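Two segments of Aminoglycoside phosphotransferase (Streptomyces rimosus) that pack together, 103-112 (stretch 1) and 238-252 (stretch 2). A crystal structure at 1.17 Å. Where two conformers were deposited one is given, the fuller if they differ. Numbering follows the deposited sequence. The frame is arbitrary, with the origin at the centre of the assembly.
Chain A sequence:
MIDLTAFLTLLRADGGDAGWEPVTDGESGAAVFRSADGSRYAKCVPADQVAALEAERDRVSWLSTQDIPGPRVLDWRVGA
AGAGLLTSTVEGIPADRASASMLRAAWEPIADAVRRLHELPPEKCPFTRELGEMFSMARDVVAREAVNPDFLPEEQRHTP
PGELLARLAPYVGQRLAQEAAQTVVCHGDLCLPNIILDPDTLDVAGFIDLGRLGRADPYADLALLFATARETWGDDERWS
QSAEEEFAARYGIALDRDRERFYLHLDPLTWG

Stretch 1, residues 103-112: LRAAWEPIAD
Stretch 2 238-252: RWSQSAEEEFAARYG

Helix pairs can combine an apolar, here aromatic, centre with charged pairing, and these two segments of an aminoglycoside phosphotransferase illustrate it. Stretch 1 is helical throughout, with phi/psi near -65/-40 except at Ala106 (-89/-3), and it kinks where Pro109, lacking an amide hydrogen, cannot bond to the preceding turn. Stretch 2 enters as helix, passes through a turn around Ser242 (-117/-18), and runs as a second helix from Ala243 to Tyr251; Gly252 then leaves helical geometry at 96/61, a positive phi suited to glycine. The axes of helices 103-112 and 243-251 point broadly the same way, crossing at -41° with a closest approach of 8.8 Å. The register is marked by Ala111 and Tyr251, whose CA atoms lie 5.1 Å apart. Together the stretches bury 665 Å².

Aromatic packing centres on Trp107 (chi1 t, chi2 -126°). Phe247 (chi1 t, chi2 -77°) turns its edge to the face of the Trp107 six-membered ring, centroids 5.0 Å apart and planes at 62°. The edge of Trp239 (chi1 t, chi2 -121°) turns toward the face of Trp107, offset, with the centroids of the Trp239 six-membered ring and the Trp107 five-membered ring 5.4 Å apart and the planes at 74°. The small side chain of Ala111 lies close: Ala111 CB sits 3.7 Å from the Phe247 ring centroid, over its face, in a CH-pi contact. Ile110 (chi1 m, chi2 t) meets the ring edge, Ile110 CG2 to Phe247 CE2 at 3.9 Å.

One hydrogen bond anchors this apolar cluster. Trp107 NE1 donates to Ala243 O at 2.9 Å and 158°, satisfying the indole's polar hydrogen; the same carbonyl accepts the helical bond from Phe247 N at 3.0 Å.

Cation-pi stacking closes one end. Arg104 (t, p, t, chi4 -82°) lays its guanidinium flat on Trp239, planes at 4°, with Arg104 CZ 3.6 Å from the centroid of the Trp239 six-membered ring, so positive charge rests on the pi cloud.

Charge pairing dominates near Arg250 (t, p, t, chi4 -164°). Its guanidinium and the carboxylate of Asp112 (chi1 m, chi2 -18°) form a bidentate salt bridge: Arg250 NE donates to Asp112 OD1 at 2.8 Å and Arg250 NH2 to Asp112 OD2 at 2.9 Å. Glu108 (m, t, chi3 -17°) adds a long salt bridge, Glu108 OE1 to Arg250 NH1 at 3.9 Å, with the oxygen over the guanidinium face; this is attraction between charges without a directed N-H. A water reinforces the join, donating to Asp112 OD1 and to Arg250 O, each 2.8 Å from the water oxygen.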

ATOM      1  N   LEU A 103     -11.398   7.449  13.225  1.00 11.53           N
ATOM      2  CA  LEU A 103     -10.458   6.315  13.097  1.00 11.79           C
ATOM      3  C   LEU A 103     -10.624   5.395  14.221  1.00 11.27           C
ATOM      4  O   LEU A 103     -10.527   4.156  14.076  1.00 13.76           O
ATOM      5  CB  LEU A 103      -9.009   6.836  12.952  1.00 13.42           C
ATOM      6  CG  LEU A 103      -7.981   5.793  12.578  1.00 13.49           C
ATOM      7  CD1 LEU A 103      -8.274   5.185  11.200  1.00 13.73           C
ATOM      8  CD2 LEU A 103      -6.574   6.347  12.589  1.00 14.77           C
ATOM      9  N   ARG A 104     -10.859   5.946  15.438  1.00 12.08           N
ATOM     10  CA  ARG A 104     -11.172   5.077  16.502  1.00 11.44           C
ATOM     11  C   ARG A 104     -12.402   4.237  16.300  1.00 12.25           C
ATOM     12  O   ARG A 104     -12.437   3.041  16.569  1.00 13.17           O
ATOM     13  CB  ARG A 104     -11.296   5.892  17.829  1.00 12.44           C
ATOM     14  CG  ARG A 104     -11.698   5.102  19.021  1.00 12.71           C
ATOM     15  CD  ARG A 104     -10.648   4.136  19.373  1.00 13.40           C
ATOM     16  NE  ARG A 104     -10.946   3.395  20.587  1.00 14.53           N
ATOM     17  CZ  ARG A 104     -10.730   3.826  21.787  1.00 13.53           C
ATOM     18  NH1 ARG A 104     -10.195   5.013  22.033  1.00 14.97           N
ATOM     19  NH2 ARG A 104     -10.947   3.027  22.829  1.00 18.39           N
ATOM     20  N   ALA A 105     -13.452   4.814  15.715  1.00 13.09           N
ATOM     21  CA  ALA A 105     -14.630   4.017  15.394  1.00 11.97           C
ATOM     22  C   ALA A 105     -14.322   2.871  14.402  1.00 13.13           C
ATOM     23  O   ALA A 105     -15.005   1.873  14.409  1.00 12.83           O
ATOM     24  CB  ALA A 105     -15.752   4.887  14.772  1.00 13.29           C
ATOM     25  N   ALA A 106     -13.397   3.096  13.512  1.00 11.19           N
ATOM     26  CA  ALA A 106     -13.020   2.131  12.487  1.00 10.51           C
ATOM     27  C   ALA A 106     -11.914   1.177  12.939  1.00 10.43           C
ATOM     28  O   ALA A 106     -11.545   0.276  12.185  1.00 11.16           O
ATOM     29  CB  ALA A 106     -12.549   2.870  11.261  1.00  9.99           C
ATOM     30  N   TRP A 107     -11.370   1.345  14.151  1.00 10.97           N
ATOM     31  CA  TRP A 107     -10.128   0.662  14.511  1.00 10.69           C
ATOM     32  C   TRP A 107     -10.297  -0.862  14.591  1.00 11.20           C
ATOM     33  O   TRP A 107      -9.565  -1.644  13.949  1.00 11.53           O
ATOM     34  CB  TRP A 107      -9.593   1.245  15.781  1.00 12.68           C
ATOM     35  CG  TRP A 107      -8.142   0.923  16.146  1.00 12.07           C
ATOM     36  CD1 TRP A 107      -7.719   0.385  17.314  1.00 13.33           C
ATOM     37  CD2 TRP A 107      -6.985   1.217  15.393  1.00 12.84           C
ATOM     38  NE1 TRP A 107      -6.361   0.323  17.334  1.00 14.41           N
ATOM     39  CE2 TRP A 107      -5.866   0.813  16.169  1.00 13.73           C
ATOM     40  CE3 TRP A 107      -6.764   1.742  14.139  1.00 13.27           C
ATOM     41  CZ2 TRP A 107      -4.571   0.940  15.737  1.00 14.91           C
ATOM     42  CZ3 TRP A 107      -5.437   1.874  13.685  1.00 14.77           C
ATOM     43  CH2 TRP A 107      -4.354   1.460  14.505  1.00 15.37           C
ATOM     44  N   GLU A 108     -11.299  -1.304  15.326  1.00 12.40           N
ATOM     45  CA  GLU A 108     -11.605  -2.766  15.351  1.00 13.74           C
ATOM     46  C   GLU A 108     -12.104  -3.292  13.992  1.00 11.74           C
ATOM     47  O   GLU A 108     -11.682  -4.373  13.554  1.00 12.52           O
ATOM     48  CB  GLU A 108     -12.533  -3.191  16.510  1.00 16.56           C
ATOM     49  CG  GLU A 108     -11.887  -3.010  17.846  1.00 20.40           C
ATOM     50  CD  GLU A 108     -12.815  -3.330  18.995  1.00 30.98           C
ATOM     51  OE1 GLU A 108     -14.045  -3.395  18.819  1.00 46.32           O
ATOM     52  OE2 GLU A 108     -12.245  -3.556  20.079  1.00 38.37           O
ATOM     53  N   PRO A 109     -12.937  -2.505  13.275  1.00 11.10           N
ATOM     54  CA  PRO A 109     -13.302  -2.926  11.922  1.00 11.48           C
ATOM     55  C   PRO A 109     -12.073  -3.109  10.992  1.00 10.01           C
ATOM     56  O   PRO A 109     -12.057  -4.064  10.191  1.00 10.44           O
ATOM     57  CB  PRO A 109     -14.218  -1.818  11.437  1.00 12.24           C
ATOM     58  CG  PRO A 109     -14.929  -1.419  12.675  1.00 13.47           C
ATOM     59  CD  PRO A 109     -13.905  -1.533  13.783  1.00 13.13           C
ATOM     60  N   ILE A 110     -11.076  -2.253  11.128  1.00  9.84           N
ATOM     61  CA  ILE A 110      -9.871  -2.388  10.346  1.00  9.13           C
ATOM     62  C   ILE A 110      -9.145  -3.664  10.747  1.00  8.55           C
ATOM     63  O   ILE A 110      -8.689  -4.453   9.884  1.00  8.91           O
ATOM     64  CB  ILE A 110      -8.984  -1.120  10.455  1.00  9.40           C
ATOM     65  CG1 ILE A 110      -9.603   0.065   9.762  1.00  8.99           C
ATOM     66  CG2 ILE A 110      -7.605  -1.436   9.886  1.00  9.01           C
ATOM     67  CD1 ILE A 110      -8.992   1.379  10.113  1.00 11.06           C
ATOM     68  N   ALA A 111      -9.002  -3.929  12.056  1.00  9.60           N
ATOM     69  CA  ALA A 111      -8.353  -5.123  12.498  1.00 10.17           C
ATOM     70  C   ALA A 111      -9.040  -6.324  11.888  1.00  9.92           C
ATOM     71  O   ALA A 111      -8.374  -7.295  11.420  1.00 10.58           O
ATOM     72  CB  ALA A 111      -8.338  -5.204  14.018  1.00 11.46           C
ATOM     73  N   ASP A 112     -10.346  -6.321  11.895  1.00 10.50           N
ATOM     74  CA  ASP A 112     -11.075  -7.474  11.386  1.00 11.68           C
ATOM     75  C   ASP A 112     -10.899  -7.640   9.851  1.00 10.26           C
ATOM     76  O   ASP A 112     -10.751  -8.766   9.365  1.00 10.43           O
ATOM     77  CB  ASP A 112     -12.602  -7.368  11.678  1.00 13.60           C
ATOM     78  CG  ASP A 112     -12.963  -7.382  13.133  1.00 15.55           C
ATOM     79  OD1 ASP A 112     -12.156  -7.804  13.983  1.00 16.65           O
ATOM     80  OD2 ASP A 112     -14.126  -6.998  13.442  1.00 17.66           O
ATOM     81  N   ARG A 238      -2.777   9.047  26.067  1.00 14.35           N
ATOM     82  CA  ARG A 238      -3.354   7.835  26.664  1.00 14.50           C
ATOM     83  C   ARG A 238      -3.764   6.798  25.602  1.00 15.38           C
ATOM     84  O   ARG A 238      -3.461   5.636  25.677  1.00 21.62           O
ATOM     85  CB  ARG A 238      -4.538   8.145  27.559  1.00 14.53           C
ATOM     86  CG  ARG A 238      -4.229   9.029  28.733  1.00 13.84           C
ATOM     87  CD  ARG A 238      -5.397   9.295  29.596  1.00 12.69           C
ATOM     88  NE  ARG A 238      -5.780   8.184  30.433  1.00 12.93           N
ATOM     89  CZ  ARG A 238      -5.335   7.971  31.690  1.00 12.48           C
ATOM     90  NH1 ARG A 238      -4.408   8.743  32.222  1.00 15.78           N
ATOM     91  NH2 ARG A 238      -5.827   6.978  32.397  1.00 15.36           N
ATOM     92  N   TRP A 239      -4.400   7.255  24.540  1.00 13.47           N
ATOM     93  CA  TRP A 239      -4.776   6.381  23.432  1.00 13.34           C
ATOM     94  C   TRP A 239      -3.580   5.992  22.593  1.00 14.94           C
ATOM     95  O   TRP A 239      -3.458   4.785  22.288  1.00 19.84           O
ATOM     96  CB  TRP A 239      -5.897   6.993  22.604  1.00 14.61           C
ATOM     97  CG  TRP A 239      -6.241   6.127  21.438  1.00 14.58           C
ATOM     98  CD1 TRP A 239      -6.194   6.471  20.160  1.00 13.39           C
ATOM     99  CD2 TRP A 239      -6.748   4.782  21.461  1.00 13.87           C
ATOM    100  NE1 TRP A 239      -6.553   5.457  19.353  1.00 15.16           N
ATOM    101  CE2 TRP A 239      -6.934   4.393  20.120  1.00 13.38           C
ATOM    102  CE3 TRP A 239      -6.988   3.843  22.476  1.00 14.58           C
ATOM    103  CZ2 TRP A 239      -7.350   3.110  19.763  1.00 14.28           C
ATOM    104  CZ3 TRP A 239      -7.465   2.640  22.153  1.00 15.32           C
ATOM    105  CH2 TRP A 239      -7.627   2.253  20.793  1.00 14.90           C
ATOM    106  N   SER A 240      -2.663   6.935  22.290  1.00 17.21           N
ATOM    107  CA  SER A 240      -1.567   6.576  21.421  1.00 19.73           C
ATOM    108  C   SER A 240      -0.705   5.489  22.086  1.00 20.31           C
ATOM    109  O   SER A 240      -0.171   4.627  21.381  1.00 27.95           O
ATOM    110  CB  SER A 240      -0.816   7.816  21.013  1.00 25.08           C
ATOM    111  OG  SER A 240      -0.015   8.131  22.079  1.00 29.57           O
ATOM    112  N   GLN A 241      -0.686   5.443  23.420  1.00 20.76           N
ATOM    113  CA  GLN A 241       0.126   4.432  24.183  1.00 24.85           C
ATOM    114  C   GLN A 241      -0.570   3.036  24.190  1.00 23.47           C
ATOM    115  O   GLN A 241       0.074   2.008  24.469  1.00 28.62           O
ATOM    116  CB  GLN A 241       0.329   4.939  25.617  1.00 25.38           C
ATOM    117  CG  GLN A 241       1.253   6.156  25.752  1.00 29.12           C
ATOM    118  CD  GLN A 241       1.639   6.508  27.209  1.00 32.99           C
ATOM    119  N   SER A 242      -1.870   2.986  23.847  1.00 20.81           N
ATOM    120  CA  SER A 242      -2.696   1.743  23.959  1.00 19.93           C
ATOM    121  C   SER A 242      -3.214   1.233  22.573  1.00 17.42           C
ATOM    122  O   SER A 242      -3.690   0.064  22.497  1.00 19.08           O
ATOM    123  CB  SER A 242      -3.984   2.060  24.804  1.00 24.31           C
ATOM    124  OG  SER A 242      -4.697   0.898  25.191  0.50 28.02           O
ATOM    125  N   ALA A 243      -3.217   2.074  21.555  1.00 16.87           N
ATOM    126  CA  ALA A 243      -3.884   1.783  20.296  1.00 15.99           C
ATOM    127  C   ALA A 243      -3.390   0.444  19.707  1.00 17.27           C
ATOM    128  O   ALA A 243      -4.205  -0.372  19.173  1.00 16.94           O
ATOM    129  CB  ALA A 243      -3.726   2.943  19.311  1.00 16.02           C
ATOM    130  N   GLU A 244      -2.085   0.261  19.672  1.00 15.78           N
ATOM    131  CA  GLU A 244      -1.510  -0.919  19.011  1.00 17.99           C
ATOM    132  C   GLU A 244      -1.786  -2.193  19.757  1.00 17.33           C
ATOM    133  O   GLU A 244      -2.036  -3.230  19.153  1.00 17.97           O
ATOM    134  CB  GLU A 244      -0.029  -0.683  18.676  1.00 19.46           C
ATOM    135  CG  GLU A 244       0.055   0.553  17.798  1.00 22.54           C
ATOM    136  CD  GLU A 244       1.329   1.314  17.740  1.00 34.81           C
ATOM    137  OE1 GLU A 244       2.385   0.759  18.071  1.00131.09           O
ATOM    138  OE2 GLU A 244       1.249   2.528  17.399  1.00 25.24           O
ATOM    139  N   GLU A 245      -1.674  -2.151  21.079  1.00 18.88           N
ATOM    140  CA  GLU A 245      -1.999  -3.340  21.878  1.00 22.69           C
ATOM    141  C   GLU A 245      -3.426  -3.766  21.663  1.00 21.41           C
ATOM    142  O   GLU A 245      -3.722  -4.938  21.528  1.00 20.59           O
ATOM    143  CB  GLU A 245      -1.764  -3.117  23.407  1.00 23.18           C
ATOM    144  N   GLU A 246      -4.332  -2.824  21.599  1.00 19.42           N
ATOM    145  CA  GLU A 246      -5.741  -3.225  21.414  1.00 20.39           C
ATOM    146  C   GLU A 246      -5.986  -3.737  19.970  1.00 18.19           C
ATOM    147  O   GLU A 246      -6.730  -4.731  19.814  1.00 18.00           O
ATOM    148  CB  GLU A 246      -6.656  -2.074  21.678  1.00 21.51           C
ATOM    149  CG  GLU A 246      -6.585  -1.584  23.112  1.00 26.70           C
ATOM    150  CD  GLU A 246      -7.799  -0.885  23.604  1.00 26.52           C
ATOM    151  OE1 GLU A 246      -8.789  -0.719  22.847  1.00 26.65           O
ATOM    152  OE2 GLU A 246      -7.749  -0.522  24.799  1.00 30.45           O
ATOM    153  N   PHE A 247      -5.341  -3.131  18.967  1.00 16.10           N
ATOM    154  CA  PHE A 247      -5.445  -3.663  17.583  1.00 13.46           C
ATOM    155  C   PHE A 247      -4.942  -5.114  17.597  1.00 15.08           C
ATOM    156  O   PHE A 247      -5.559  -6.000  17.049  1.00 14.73           O
ATOM    157  CB  PHE A 247      -4.630  -2.812  16.665  1.00 13.38           C
ATOM    158  CG  PHE A 247      -4.815  -3.157  15.224  1.00 13.20           C
ATOM    159  CD1 PHE A 247      -4.213  -4.262  14.693  1.00 14.39           C
ATOM    160  CD2 PHE A 247      -5.663  -2.406  14.416  1.00 15.53           C
ATOM    161  CE1 PHE A 247      -4.402  -4.524  13.289  1.00 13.70           C
ATOM    162  CE2 PHE A 247      -5.853  -2.688  13.107  1.00 15.12           C
ATOM    163  CZ  PHE A 247      -5.241  -3.762  12.544  1.00 14.36           C
ATOM    164  N   ALA A 248      -3.776  -5.332  18.206  1.00 15.49           N
ATOM    165  CA  ALA A 248      -3.166  -6.643  18.184  1.00 16.82           C
ATOM    166  C   ALA A 248      -4.027  -7.711  18.845  1.00 18.08           C
ATOM    167  O   ALA A 248      -4.116  -8.861  18.400  1.00 19.28           O
ATOM    168  CB  ALA A 248      -1.770  -6.620  18.794  1.00 17.83           C
ATOM    169  N   ALA A 249      -4.648  -7.321  19.934  1.00 18.65           N
ATOM    170  CA  ALA A 249      -5.553  -8.215  20.645  1.00 21.48           C
ATOM    171  C   ALA A 249      -6.762  -8.551  19.752  1.00 20.52           C
ATOM    172  O   ALA A 249      -7.237  -9.677  19.736  1.00 22.81           O
ATOM    173  CB  ALA A 249      -6.006  -7.626  21.977  1.00 28.65           C
ATOM    174  N   ARG A 250      -7.300  -7.561  19.059  1.00 18.25           N
ATOM    175  CA  ARG A 250      -8.445  -7.817  18.203  1.00 16.42           C
ATOM    176  C   ARG A 250      -8.072  -8.663  16.933  1.00 16.87           C
ATOM    177  O   ARG A 250      -8.807  -9.562  16.556  1.00 17.61           O
ATOM    178  CB  ARG A 250      -9.047  -6.460  17.730  1.00 18.05           C
ATOM    179  CG  ARG A 250     -10.283  -6.583  16.856  1.00 19.01           C
ATOM    180  CD  ARG A 250     -11.484  -7.033  17.617  1.00 20.64           C
ATOM    181  NE  ARG A 250     -12.617  -7.195  16.727  1.00 19.77           N
ATOM    182  CZ  ARG A 250     -13.853  -7.287  17.145  1.00 18.58           C
ATOM    183  NH1 ARG A 250     -14.118  -7.320  18.433  1.00 24.51           N
ATOM    184  NH2 ARG A 250     -14.801  -7.460  16.252  1.00 24.12           N
ATOM    185  N   TYR A 251      -6.989  -8.320  16.306  1.00 14.22           N
ATOM    186  CA  TYR A 251      -6.480  -9.029  15.125  1.00 15.04           C
ATOM    187  C   TYR A 251      -5.993 -10.446  15.523  1.00 15.56           C
ATOM    188  O   TYR A 251      -6.192 -11.369  14.743  1.00 15.96           O
ATOM    189  CB  TYR A 251      -5.342  -8.206  14.535  1.00 13.80           C
ATOM    190  CG  TYR A 251      -4.511  -8.887  13.485  1.00 12.37           C
ATOM    191  CD1 TYR A 251      -3.458  -9.728  13.814  1.00 13.36           C
ATOM    192  CD2 TYR A 251      -4.782  -8.720  12.134  1.00 11.33           C
ATOM    193  CE1 TYR A 251      -2.649 -10.288  12.832  1.00 12.22           C
ATOM    194  CE2 TYR A 251      -3.965  -9.284  11.158  1.00 10.22           C
ATOM    195  CZ  TYR A 251      -2.940 -10.102  11.518  1.00 10.60           C
ATOM    196  OH  TYR A 251      -2.085 -10.686  10.608  1.00 11.56           O
ATOM    197  N   GLY A 252      -5.351 -10.594  16.646  1.00 16.66           N
ATOM    198  CA  GLY A 252      -4.814 -11.879  17.160  1.00 18.60           C
ATOM    199  C   GLY A 252      -3.327 -12.099  16.836  1.00 16.79           C
ATOM    200  O   GLY A 252      -2.956 -13.080  16.148  1.00 21.80           O
TER
HETATM  201  O   HOH W   1      -9.978  -9.489  14.029  1.00 23.68           O